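Local coordinates for Rho GTPase-activating protein 5 (Homo sapiens, PDB 5U4V), which probably serves as a GTPase-activating protein for Rho-family GTPases and contains a pseudoGTPase domain built on the G-domain fold, at residues D7-F12 against G165-V170; L11-K16 against E22-I27; F109-A114 against Q133-L138; P141-P146 against I159-R164. All blocks are in the same frame, centred on the assembly; numbering follows the deposited sequence.

Contact 1: D7-F12 against G165-V170; sequences DKVNLF and GVLESV
Val166 of the C-terminal helix 156-173 faces strand 8-14 and reaches it through one methyl, CG1, which lies 3.9 Å from CD2 of Leu11. The two side chains run past one another in opposite directions, flank against flank. Because CG1 is anti to the backbone N (chi1 173°), it is this branch that is presented to the strand, and the same side chain also rests on Phe72 of the neighbouring strand 69-75.

One residue on, Leu167 does not leave the helix pointing straight at the sheet. Its chain then runs on nearly extended, and this carries CD2 to 3.7 Å from CG2 of Val9, the side chains meeting at a slant. On the strand side, Val9 also rests on Leu45 and Leu11 on Leu47, both of strand 41-50. Ser169 OG is tied back to its own helix by a 3.1 Å hydrogen bond to Gly165 O. Val170 turns toward the strand again and borders the contact without a close touch; it also packs on Pro68 and Pro108.

All four touching residues are buried aliphatic side chains, alternating along the strand and one after the other on the helix. The chemistry implies a joint between sheet and helix that rests on methyl-to-methyl packing and burial, with no directional polar bond between the two segments.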
loop_
_atom_site.group_PDB
_atom_site.type_symbol
_atom_site.label_atom_id
_atom_site.label_comp_id
_atom_site.label_asym_id
_atom_site.label_seq_id
_atom_site.Cartn_x
_atom_site.Cartn_y
_atom_site.Cartn_z
ATOM N N ASP A 7 -16.112 0.301 8.913
ATOM C CA ASP A 7 -16.423 0.393 7.465
ATOM C C ASP A 7 -15.755 1.592 6.791
ATOM O O ASP A 7 -15.830 1.748 5.596
ATOM C CB ASP A 7 -17.931 0.466 7.269
ATOM C CG ASP A 7 -18.335 0.436 5.805
ATOM O OD1 ASP A 7 -17.443 0.404 4.909
ATOM O OD2 ASP A 7 -19.563 0.450 5.559
ATOM N N LYS A 8 -15.103 2.436 7.570
ATOM C CA LYS A 8 -14.307 3.497 7.029
ATOM C C LYS A 8 -12.884 3.122 7.316
ATOM O O LYS A 8 -12.553 2.808 8.442
ATOM C CB LYS A 8 -14.619 4.809 7.696
ATOM C CG LYS A 8 -13.694 5.928 7.234
ATOM C CD LYS A 8 -14.269 7.288 7.590
ATOM C CE LYS A 8 -13.696 8.374 6.713
ATOM N NZ LYS A 8 -14.685 9.443 6.409
ATOM N N VAL A 9 -12.052 3.128 6.290
ATOM C CA VAL A 9 -10.693 2.716 6.480
ATOM C C VAL A 9 -9.767 3.833 6.072
ATOM O O VAL A 9 -9.972 4.470 5.060
ATOM C CB VAL A 9 -10.388 1.440 5.689
ATOM C CG1 VAL A 9 -8.953 0.983 5.943
ATOM C CG2 VAL A 9 -11.373 0.349 6.069
ATOM N N ASN A 10 -8.784 4.098 6.898
ATOM C CA ASN A 10 -7.834 5.144 6.591
ATOM C C ASN A 10 -6.673 4.533 5.883
ATOM O O ASN A 10 -5.865 3.868 6.502
ATOM C CB ASN A 10 -7.356 5.808 7.864
ATOM C CG ASN A 10 -8.064 7.124 8.109
ATOM O OD1 ASN A 10 -8.198 7.911 7.194
ATOM N ND2 ASN A 10 -8.494 7.380 9.354
ATOM N N LEU A 11 -6.573 4.736 4.587
ATOM C CA LEU A 11 -5.511 4.080 3.864
ATOM C C LEU A 11 -4.439 5.030 3.497
ATOM O O LEU A 11 -4.555 5.744 2.503
ATOM C CB LEU A 11 -6.039 3.450 2.595
ATOM C CG LEU A 11 -6.150 1.956 2.697
ATOM C CD1 LEU A 11 -6.816 1.403 1.440
ATOM C CD2 LEU A 11 -4.724 1.462 2.824
ATOM N N PHE A 12 -3.378 5.030 4.266
ATOM C CA PHE A 12 -2.222 5.813 3.901
ATOM C C PHE A 12 -1.469 5.146 2.744
ATOM O O PHE A 12 -1.501 3.910 2.573
ATOM C CB PHE A 12 -1.301 5.992 5.105
ATOM C CG PHE A 12 -1.964 6.655 6.293
ATOM C CD1 PHE A 12 -1.982 8.047 6.408
ATOM C CD2 PHE A 12 -2.536 5.887 7.317
ATOM C CE1 PHE A 12 -2.573 8.669 7.512
ATOM C CE2 PHE A 12 -3.110 6.496 8.436
ATOM C CZ PHE A 12 -3.127 7.892 8.537
ATOM N N GLY A 165 -5.932 -7.227 0.222
ATOM C CA GLY A 165 -4.812 -7.453 1.110
ATOM C C GLY A 165 -4.976 -6.665 2.422
ATOM O O GLY A 165 -5.116 -7.275 3.503
ATOM N N VAL A 166 -4.975 -5.335 2.328
ATOM C CA VAL A 166 -5.027 -4.466 3.502
ATOM C C VAL A 166 -6.293 -4.706 4.305
ATOM O O VAL A 166 -6.223 -4.835 5.508
ATOM C CB VAL A 166 -4.950 -2.959 3.146
ATOM C CG1 VAL A 166 -5.166 -2.092 4.368
ATOM C CG2 VAL A 166 -3.604 -2.635 2.598
ATOM N N LEU A 167 -7.432 -4.786 3.613
ATOM C CA LEU A 167 -8.720 -4.997 4.254
ATOM C C LEU A 167 -8.885 -6.327 4.978
ATOM O O LEU A 167 -9.570 -6.384 5.980
ATOM C CB LEU A 167 -9.841 -4.826 3.249
ATOM C CG LEU A 167 -10.137 -3.387 2.798
ATOM C CD1 LEU A 167 -10.836 -3.404 1.468
ATOM C CD2 LEU A 167 -10.972 -2.612 3.818
ATOM N N GLU A 168 -8.271 -7.392 4.478
ATOM C CA GLU A 168 -8.355 -8.673 5.152
ATOM C C GLU A 168 -7.427 -8.701 6.364
ATOM O O GLU A 168 -7.696 -9.425 7.331
ATOM C CB GLU A 168 -8.042 -9.826 4.197
ATOM C CG GLU A 168 -9.110 -10.062 3.140
ATOM C CD GLU A 168 -8.734 -11.133 2.086
ATOM O OE1 GLU A 168 -7.578 -11.692 2.097
ATOM O OE2 GLU A 168 -9.618 -11.407 1.211
ATOM N N SER A 169 -6.352 -7.920 6.297
ATOM C CA SER A 169 -5.439 -7.775 7.407
ATOM C C SER A 169 -6.077 -6.950 8.523
ATOM O O SER A 169 -6.033 -7.343 9.686
ATOM C CB SER A 169 -4.141 -7.096 6.969
ATOM O OG SER A 169 -3.450 -7.847 6.044
ATOM N N VAL A 170 -6.664 -5.812 8.137
ATOM C CA VAL A 170 -7.471 -4.949 9.021
ATOM C C VAL A 170 -8.555 -5.777 9.712
ATOM O O VAL A 170 -8.728 -5.711 10.935
ATOM C CB VAL A 170 -8.113 -3.764 8.264
ATOM C CG1 VAL A 170 -9.064 -2.981 9.197
ATOM C CG2 VAL A 170 -7.054 -2.822 7.691
#

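Contact 2: L11-K16 against E22-I27; sequences LFILGK and ELANEI
Ile13 and Leu23 cross at about a right angle, one side chain standing up from strand 8-14 and the other coming from helix 19-28 across its end. CD1 of Ile13 lies 4.1 Å from CD2 of Leu23, and the branch methyl CG2 of Ile13 is nearly as near the same atom, at 4.2 Å. The leucine methyl thus sits against two carbons of the isoleucine. Ile13 CG1 points opposite the carbonyl carbon and the chain then runs on extended (chi2 171°), which carries CD1 out from the sheet. There it also touches Ala24, whose CB is 4.2 Å from CD1; the short alanine side chain lets the helix turn come close to the isoleucine end.

In a G domain the connection between the first strand and the first helix is the place of the nucleotide-binding P-loop. Here the loop following Gly15 lacks the Gly-Lys-Ser/Thr ending of the canonical motif, consistent with a pseudoGTPase, yet the hydrophobic seam between strand and helix is retained.

Leu23 leaves the helix with CG anti to its own N (chi1 178°), which directs its branched end over the sheet, where it also meets Phe72 and Val74 of strand 69-75. Both Leu23 and Ile27 lean on Ile159, and through them helix 19-28 is packed beside helix 156-173 on the same face of the sheet. Beyond Ala24, Ile27 points toward the strand but reaches Leu47 of strand 41-50 instead.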
loop_
_atom_site.group_PDB
_atom_site.type_symbol
_atom_site.label_atom_id
_atom_site.label_comp_id
_atom_site.label_asym_id
_atom_site.label_seq_id
_atom_site.Cartn_x
_atom_site.Cartn_y
_atom_site.Cartn_z
ATOM N N LEU A 11 -6.573 4.736 4.587
ATOM C CA LEU A 11 -5.511 4.080 3.864
ATOM C C LEU A 11 -4.439 5.030 3.497
ATOM O O LEU A 11 -4.555 5.744 2.503
ATOM C CB LEU A 11 -6.039 3.450 2.595
ATOM C CG LEU A 11 -6.150 1.956 2.697
ATOM C CD1 LEU A 11 -6.816 1.403 1.440
ATOM C CD2 LEU A 11 -4.724 1.462 2.824
ATOM N N PHE A 12 -3.378 5.030 4.266
ATOM C CA PHE A 12 -2.222 5.813 3.901
ATOM C C PHE A 12 -1.469 5.146 2.744
ATOM O O PHE A 12 -1.501 3.910 2.573
ATOM C CB PHE A 12 -1.301 5.992 5.105
ATOM C CG PHE A 12 -1.964 6.655 6.293
ATOM C CD1 PHE A 12 -1.982 8.047 6.408
ATOM C CD2 PHE A 12 -2.536 5.887 7.317
ATOM C CE1 PHE A 12 -2.573 8.669 7.512
ATOM C CE2 PHE A 12 -3.110 6.496 8.436
ATOM C CZ PHE A 12 -3.127 7.892 8.537
ATOM N N ILE A 13 -0.819 5.980 1.932
ATOM C CA ILE A 13 -0.085 5.507 0.773
ATOM C C ILE A 13 1.268 6.213 0.713
ATOM O O ILE A 13 1.328 7.450 0.504
ATOM C CB ILE A 13 -0.838 5.736 -0.569
ATOM C CG1 ILE A 13 -2.128 4.918 -0.643
ATOM C CG2 ILE A 13 0.059 5.377 -1.748
ATOM C CD1 ILE A 13 -3.027 5.258 -1.847
ATOM N N LEU A 14 2.337 5.418 0.862
ATOM C CA LEU A 14 3.719 5.885 0.743
ATOM C C LEU A 14 4.240 5.715 -0.655
ATOM O O LEU A 14 3.954 4.706 -1.329
ATOM C CB LEU A 14 4.606 5.104 1.656
ATOM C CG LEU A 14 4.730 5.612 3.078
ATOM C CD1 LEU A 14 5.148 4.442 3.950
ATOM C CD2 LEU A 14 5.795 6.714 3.113
ATOM N N GLY A 15 4.989 6.702 -1.117
ATOM C CA GLY A 15 5.546 6.653 -2.454
ATOM C C GLY A 15 6.506 7.799 -2.570
ATOM O O GLY A 15 6.393 8.802 -1.857
ATOM N N LYS A 16 7.478 7.638 -3.441
ATOM C CA LYS A 16 8.410 8.696 -3.742
ATOM C C LYS A 16 8.087 9.200 -5.137
ATOM O O LYS A 16 7.582 8.448 -5.971
ATOM C CB LYS A 16 9.853 8.189 -3.637
ATOM C CG LYS A 16 10.844 9.315 -3.368
ATOM C CD LYS A 16 12.284 8.857 -3.337
ATOM C CE LYS A 16 13.178 10.021 -2.933
ATOM N NZ LYS A 16 14.639 9.677 -2.998
ATOM N N GLU A 22 -0.355 9.336 -7.677
ATOM C CA GLU A 22 -0.901 8.749 -8.897
ATOM C C GLU A 22 -1.799 7.575 -8.525
ATOM O O GLU A 22 -2.880 7.401 -9.087
ATOM C CB GLU A 22 0.203 8.313 -9.856
ATOM C CG GLU A 22 0.837 9.446 -10.644
ATOM C CD GLU A 22 2.355 9.281 -10.810
ATOM O OE1 GLU A 22 2.825 8.838 -11.902
ATOM O OE2 GLU A 22 3.092 9.539 -9.813
ATOM N N LEU A 23 -1.344 6.793 -7.554
ATOM C CA LEU A 23 -2.168 5.680 -7.077
ATOM C C LEU A 23 -3.420 6.168 -6.364
ATOM O O LEU A 23 -4.519 5.619 -6.574
ATOM C CB LEU A 23 -1.374 4.697 -6.219
ATOM C CG LEU A 23 -2.183 3.564 -5.659
ATOM C CD1 LEU A 23 -2.625 2.705 -6.817
ATOM C CD2 LEU A 23 -1.448 2.733 -4.617
ATOM N N ALA A 24 -3.277 7.204 -5.539
ATOM C CA ALA A 24 -4.466 7.754 -4.929
ATOM C C ALA A 24 -5.445 8.282 -5.995
ATOM O O ALA A 24 -6.626 8.011 -5.917
ATOM C CB ALA A 24 -4.097 8.793 -3.911
ATOM N N ASN A 25 -4.929 8.948 -7.029
ATOM C CA ASN A 25 -5.799 9.446 -8.093
ATOM C C ASN A 25 -6.505 8.329 -8.849
ATOM O O ASN A 25 -7.751 8.421 -9.121
ATOM C CB ASN A 25 -5.044 10.291 -9.084
ATOM C CG ASN A 25 -4.480 11.556 -8.470
ATOM O OD1 ASN A 25 -4.928 12.024 -7.427
ATOM N ND2 ASN A 25 -3.537 12.140 -9.148
ATOM N N GLU A 26 -5.727 7.319 -9.229
ATOM C CA GLU A 26 -6.228 6.174 -9.978
ATOM C C GLU A 26 -7.398 5.534 -9.286
ATOM O O GLU A 26 -8.404 5.237 -9.920
ATOM C CB GLU A 26 -5.145 5.128 -10.137
ATOM C CG GLU A 26 -5.602 3.872 -10.827
ATOM C CD GLU A 26 -5.169 3.848 -12.274
ATOM O OE1 GLU A 26 -5.872 3.234 -13.092
ATOM O OE2 GLU A 26 -4.137 4.457 -12.591
ATOM N N ILE A 27 -7.261 5.345 -7.984
ATOM C CA ILE A 27 -8.274 4.733 -7.168
ATOM C C ILE A 27 -9.530 5.626 -7.012
ATOM O O ILE A 27 -10.653 5.127 -7.105
ATOM C CB ILE A 27 -7.742 4.313 -5.785
ATOM C CG1 ILE A 27 -6.590 3.304 -5.893
ATOM C CG2 ILE A 27 -8.858 3.697 -4.949
ATOM C CD1 ILE A 27 -6.138 2.691 -4.566
#

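Contact 3: F109-A114 against Q133-L138; sequences FTLILA and QLANKL
Leu111 turns its CG opposite the carbonyl carbon (chi1 -63°) and then extends toward CD1, a course that holds this methyl out from strand 109-114 against helix 124-138. Leu134 has CG anti to the backbone N instead (chi1 178°), and its branched end comes down to the same methyl.

The two leucines cross at about a right angle, CD1 of Leu111 lying 3.7 Å from CG of Leu134. That methyl is set between Leu134 and Ala135, whose CB is also 3.7 Å from it, and it rests against the helix backbone at the alanine. CD2 of Leu111 lies 4.2 Å from CD2 of Leu134 and, a turn further on, 4.4 Å from CD1 of Leu138, a looser touch. Phe109 also points toward the helix and is partly covered by it, without a close touch.

Ile84 of helix 78-96 touches both Leu111 and Leu134, and Phe142 touches both Leu111 and Ala135, which places the leucine in an apolar pocket bounded by two helices and the next strand. The axes of strand and helix pass 9.1 Å apart and run almost antiparallel, at 174°. Followed by the parallel neighbouring strand 142-145, this pair forms a beta-alpha-beta crossover, the unit from which the alpha/beta sheet of G domains and other P-loop NTPases is built.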
loop_
_atom_site.group_PDB
_atom_site.type_symbol
_atom_site.label_atom_id
_atom_site.label_comp_id
_atom_site.label_asym_id
_atom_site.label_seq_id
_atom_site.Cartn_x
_atom_site.Cartn_y
_atom_site.Cartn_z
ATOM N N PHE A 109 0.402 -3.258 6.507
ATOM C CA PHE A 109 1.140 -2.799 5.339
ATOM C C PHE A 109 0.720 -3.655 4.122
ATOM O O PHE A 109 0.169 -4.719 4.300
ATOM C CB PHE A 109 2.661 -2.920 5.567
ATOM C CG PHE A 109 3.265 -1.876 6.463
ATOM C CD1 PHE A 109 3.430 -0.537 6.029
ATOM C CD2 PHE A 109 3.760 -2.221 7.724
ATOM C CE1 PHE A 109 4.050 0.409 6.851
ATOM C CE2 PHE A 109 4.373 -1.264 8.552
ATOM C CZ PHE A 109 4.523 0.047 8.118
ATOM N N THR A 110 0.952 -3.159 2.910
ATOM C CA THR A 110 0.952 -3.952 1.684
ATOM C C THR A 110 1.895 -3.254 0.728
ATOM O O THR A 110 1.832 -2.004 0.567
ATOM C CB THR A 110 -0.460 -4.097 1.037
ATOM O OG1 THR A 110 -1.299 -4.837 1.922
ATOM C CG2 THR A 110 -0.399 -4.859 -0.359
ATOM N N LEU A 111 2.789 -4.033 0.137
ATOM C CA LEU A 111 3.781 -3.489 -0.763
ATOM C C LEU A 111 3.301 -3.616 -2.180
ATOM O O LEU A 111 3.005 -4.702 -2.623
ATOM C CB LEU A 111 5.162 -4.169 -0.592
ATOM C CG LEU A 111 5.827 -4.005 0.777
ATOM C CD1 LEU A 111 7.099 -4.857 0.844
ATOM C CD2 LEU A 111 6.149 -2.547 1.112
ATOM N N ILE A 112 3.342 -2.502 -2.912
ATOM C CA ILE A 112 2.922 -2.510 -4.268
ATOM C C ILE A 112 4.022 -2.175 -5.221
ATOM O O ILE A 112 4.487 -1.065 -5.219
ATOM C CB ILE A 112 1.712 -1.598 -4.516
ATOM C CG1 ILE A 112 0.501 -2.133 -3.734
ATOM C CG2 ILE A 112 1.371 -1.553 -5.993
ATOM C CD1 ILE A 112 -0.576 -1.088 -3.566
ATOM N N LEU A 113 4.395 -3.127 -6.084
ATOM C CA LEU A 113 5.287 -2.805 -7.147
ATOM C C LEU A 113 4.509 -2.419 -8.402
ATOM O O LEU A 113 3.808 -3.244 -8.993
ATOM C CB LEU A 113 6.249 -3.960 -7.405
ATOM C CG LEU A 113 7.126 -3.902 -8.653
ATOM C CD1 LEU A 113 8.084 -2.713 -8.672
ATOM C CD2 LEU A 113 7.909 -5.208 -8.755
ATOM N N ALA A 114 4.665 -1.158 -8.793
ATOM C CA ALA A 114 4.093 -0.585 -10.010
ATOM C C ALA A 114 5.018 -0.662 -11.243
ATOM O O ALA A 114 6.204 -0.332 -11.155
ATOM C CB ALA A 114 3.728 0.860 -9.757
ATOM N N GLN A 133 11.644 -9.658 -0.033
ATOM C CA GLN A 133 12.329 -9.783 1.247
ATOM C C GLN A 133 11.864 -8.698 2.215
ATOM O O GLN A 133 11.716 -8.939 3.424
ATOM C CB GLN A 133 13.834 -9.744 1.076
ATOM C CG GLN A 133 14.421 -11.021 0.487
ATOM C CD GLN A 133 15.942 -11.107 0.650
ATOM O OE1 GLN A 133 16.632 -10.087 0.680
ATOM N NE2 GLN A 133 16.471 -12.333 0.746
ATOM N N LEU A 134 11.601 -7.512 1.675
ATOM C CA LEU A 134 11.025 -6.470 2.494
ATOM C C LEU A 134 9.648 -6.939 2.970
ATOM O O LEU A 134 9.345 -6.855 4.165
ATOM C CB LEU A 134 10.956 -5.132 1.753
ATOM C CG LEU A 134 10.303 -4.004 2.578
ATOM C CD1 LEU A 134 11.005 -3.861 3.929
ATOM C CD2 LEU A 134 10.244 -2.645 1.866
ATOM N N ALA A 135 8.845 -7.453 2.043
ATOM C CA ALA A 135 7.501 -7.962 2.381
ATOM C C ALA A 135 7.580 -9.052 3.433
ATOM O O ALA A 135 6.799 -9.064 4.392
ATOM C CB ALA A 135 6.813 -8.494 1.138
ATOM N N ASN A 136 8.542 -9.951 3.261
ATOM C CA ASN A 136 8.752 -11.026 4.225
ATOM C C ASN A 136 9.070 -10.498 5.624
ATOM O O ASN A 136 8.514 -10.984 6.606
ATOM C CB ASN A 136 9.845 -11.962 3.772
ATOM C CG ASN A 136 9.944 -13.175 4.655
ATOM O OD1 ASN A 136 8.958 -13.908 4.879
ATOM N ND2 ASN A 136 11.139 -13.402 5.180
ATOM N N LYS A 137 9.944 -9.492 5.696
ATOM C CA LYS A 137 10.320 -8.905 6.974
ATOM C C LYS A 137 9.085 -8.318 7.670
ATOM O O LYS A 137 8.924 -8.456 8.867
ATOM C CB LYS A 137 11.425 -7.865 6.794
ATOM C CG LYS A 137 11.820 -7.109 8.077
ATOM C CD LYS A 137 13.324 -7.149 8.391
ATOM C CE LYS A 137 13.804 -5.800 8.948
ATOM N NZ LYS A 137 15.167 -5.847 9.559
ATOM N N LEU A 138 8.209 -7.688 6.916
ATOM C CA LEU A 138 7.023 -7.071 7.519
ATOM C C LEU A 138 5.831 -8.049 7.638
ATOM O O LEU A 138 4.837 -7.703 8.264
ATOM C CB LEU A 138 6.607 -5.817 6.740
ATOM C CG LEU A 138 7.734 -4.870 6.284
ATOM C CD1 LEU A 138 7.215 -3.938 5.191
ATOM C CD2 LEU A 138 8.473 -4.082 7.390
#

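Contact 4: P141-P146 against I159-R164; sequences PFVDVP and IKQALR
The edge strand 142-145 of the G-domain sheet lies under the C-terminal helix 156-173, and Val143 and Val145 are the strand residues that meet it. Val143 uses both branches: CG2 lies 4.0 Å from CA of Ala162, where the small side chain allows the helix backbone to come near, while CG1 is 4.0 Å from OE1 of Gln161. The extended glutamine crosses the valine at a slant along the border of the contact.

In G domains the last strand and the last helix pack in this antiparallel way; here their axes come within 8.4 Å at an angle of 161°. Asp144, between the two valines, points away from the helix and forms a salt bridge with Arg128 of helix 124-138, on the other side of the sheet.

Val145 CG1 meets CD1 of Ile159 at 3.9 Å, the two side chains at about a right angle. The isoleucine starts out away from the strand, but its folded second torsion (chi2 -52°) brings CD1 back to it. Ala162 in addition packs on Phe72, an aromatic residue of strand 69-75 in the middle of the sheet.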
loop_
_atom_site.group_PDB
_atom_site.type_symbol
_atom_site.label_atom_id
_atom_site.label_comp_id
_atom_site.label_asym_id
_atom_site.label_seq_id
_atom_site.Cartn_x
_atom_site.Cartn_y
_atom_site.Cartn_z
ATOM N N PRO A 141 1.417 -8.608 2.548
ATOM C CA PRO A 141 1.281 -9.005 1.152
ATOM C C PRO A 141 2.141 -8.142 0.237
ATOM O O PRO A 141 2.321 -6.951 0.468
ATOM C CB PRO A 141 -0.195 -8.771 0.840
ATOM C CG PRO A 141 -0.868 -8.882 2.178
ATOM C CD PRO A 141 0.118 -8.252 3.144
ATOM N N PHE A 142 2.708 -8.786 -0.774
ATOM C CA PHE A 142 3.388 -8.077 -1.828
ATOM C C PHE A 142 2.661 -8.291 -3.151
ATOM O O PHE A 142 2.549 -9.416 -3.618
ATOM C CB PHE A 142 4.843 -8.534 -1.909
ATOM C CG PHE A 142 5.579 -7.957 -3.055
ATOM C CD1 PHE A 142 5.687 -6.601 -3.199
ATOM C CD2 PHE A 142 6.162 -8.782 -4.011
ATOM C CE1 PHE A 142 6.422 -6.043 -4.232
ATOM C CE2 PHE A 142 6.895 -8.241 -5.074
ATOM C CZ PHE A 142 7.010 -6.860 -5.195
ATOM N N VAL A 143 2.203 -7.188 -3.744
ATOM C CA VAL A 143 1.470 -7.184 -5.020
ATOM C C VAL A 143 2.171 -6.441 -6.150
ATOM O O VAL A 143 2.671 -5.345 -5.955
ATOM C CB VAL A 143 0.023 -6.628 -4.833
ATOM C CG1 VAL A 143 -0.772 -6.766 -6.127
ATOM C CG2 VAL A 143 -0.741 -7.361 -3.716
ATOM N N ASP A 144 2.196 -7.027 -7.342
ATOM C CA ASP A 144 2.655 -6.323 -8.549
ATOM C C ASP A 144 1.489 -5.727 -9.332
ATOM O O ASP A 144 0.560 -6.450 -9.704
ATOM C CB ASP A 144 3.406 -7.271 -9.495
ATOM C CG ASP A 144 4.525 -8.022 -8.822
ATOM O OD1 ASP A 144 5.141 -7.518 -7.865
ATOM O OD2 ASP A 144 4.802 -9.139 -9.269
ATOM N N VAL A 145 1.553 -4.420 -9.608
ATOM C CA VAL A 145 0.524 -3.736 -10.404
ATOM C C VAL A 145 1.085 -3.116 -11.675
ATOM O O VAL A 145 1.639 -2.004 -11.655
ATOM C CB VAL A 145 -0.270 -2.677 -9.599
ATOM C CG1 VAL A 145 -1.476 -2.217 -10.398
ATOM C CG2 VAL A 145 -0.699 -3.248 -8.252
ATOM N N PRO A 146 0.910 -3.826 -12.804
ATOM C CA PRO A 146 1.301 -3.399 -14.155
ATOM C C PRO A 146 0.480 -2.224 -14.668
ATOM O O PRO A 146 -0.711 -2.168 -14.390
ATOM C CB PRO A 146 1.031 -4.639 -14.995
ATOM C CG PRO A 146 0.027 -5.425 -14.238
ATOM C CD PRO A 146 0.343 -5.190 -12.808
ATOM N N ILE A 159 -5.064 -3.561 -8.255
ATOM C CA ILE A 159 -5.486 -2.651 -7.188
ATOM C C ILE A 159 -6.393 -3.378 -6.193
ATOM O O ILE A 159 -6.237 -3.298 -4.984
ATOM C CB ILE A 159 -6.152 -1.366 -7.763
ATOM C CG1 ILE A 159 -5.157 -0.591 -8.655
ATOM C CG2 ILE A 159 -6.579 -0.397 -6.692
ATOM C CD1 ILE A 159 -3.841 -0.321 -7.985
ATOM N N LYS A 160 -7.302 -4.160 -6.729
ATOM C CA LYS A 160 -8.286 -4.867 -5.937
ATOM C C LYS A 160 -7.646 -5.879 -5.022
ATOM O O LYS A 160 -8.048 -5.964 -3.873
ATOM C CB LYS A 160 -9.343 -5.510 -6.841
ATOM C CG LYS A 160 -10.337 -4.504 -7.366
ATOM C CD LYS A 160 -11.111 -5.056 -8.581
ATOM C CE LYS A 160 -12.042 -4.006 -9.176
ATOM N NZ LYS A 160 -12.240 -4.186 -10.638
ATOM N N GLN A 161 -6.656 -6.627 -5.537
ATOM C CA GLN A 161 -5.947 -7.599 -4.747
ATOM C C GLN A 161 -5.241 -6.906 -3.597
ATOM O O GLN A 161 -5.319 -7.349 -2.456
ATOM C CB GLN A 161 -4.913 -8.352 -5.594
ATOM C CG GLN A 161 -5.471 -9.389 -6.549
ATOM C CD GLN A 161 -4.366 -10.001 -7.437
ATOM O OE1 GLN A 161 -3.155 -9.796 -7.203
ATOM N NE2 GLN A 161 -4.774 -10.778 -8.462
ATOM N N ALA A 162 -4.542 -5.830 -3.935
ATOM C CA ALA A 162 -3.835 -4.988 -2.959
ATOM C C ALA A 162 -4.795 -4.485 -1.905
ATOM O O ALA A 162 -4.462 -4.465 -0.709
ATOM C CB ALA A 162 -3.193 -3.800 -3.664
ATOM N N LEU A 163 -5.974 -4.073 -2.369
ATOM C CA LEU A 163 -7.012 -3.548 -1.493
ATOM C C LEU A 163 -7.559 -4.625 -0.579
ATOM O O LEU A 163 -7.704 -4.391 0.629
ATOM C CB LEU A 163 -8.124 -2.924 -2.290
ATOM C CG LEU A 163 -7.836 -1.498 -2.751
ATOM C CD1 LEU A 163 -8.925 -1.095 -3.764
ATOM C CD2 LEU A 163 -7.774 -0.520 -1.552
ATOM N N ARG A 164 -7.806 -5.818 -1.129
ATOM C CA ARG A 164 -8.273 -6.873 -0.281
ATOM C C ARG A 164 -7.186 -7.388 0.642
ATOM O O ARG A 164 -7.468 -7.861 1.741
ATOM C CB ARG A 164 -8.975 -7.952 -1.068
ATOM C CG ARG A 164 -8.112 -8.750 -1.998
ATOM C CD ARG A 164 -8.924 -9.915 -2.542
ATOM N NE ARG A 164 -9.997 -9.483 -3.410
ATOM C CZ ARG A 164 -9.900 -9.337 -4.722
ATOM N NH1 ARG A 164 -8.772 -9.591 -5.358
ATOM N NH2 ARG A 164 -10.975 -8.968 -5.420
#

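From the N terminus, strand 8-14 opens contacts 1 and 2 together, sharing Leu11 and Phe12. Contact 2 closes first, after a short loop, by bringing helix 19-28 back onto the strand. Contact 3 closes much later, where helix 124-138 returns along strand 109-114, and contact 4 follows in series when helix 156-173 runs back over strand 142-145. Contact 1 closes last, joining that same helix to the first strand, so contacts 3 and 4 lie within its span. Helix 156-173 thus bridges the first and the edge strand, beside helix 19-28, while contact 3 covers the other face of the sheet.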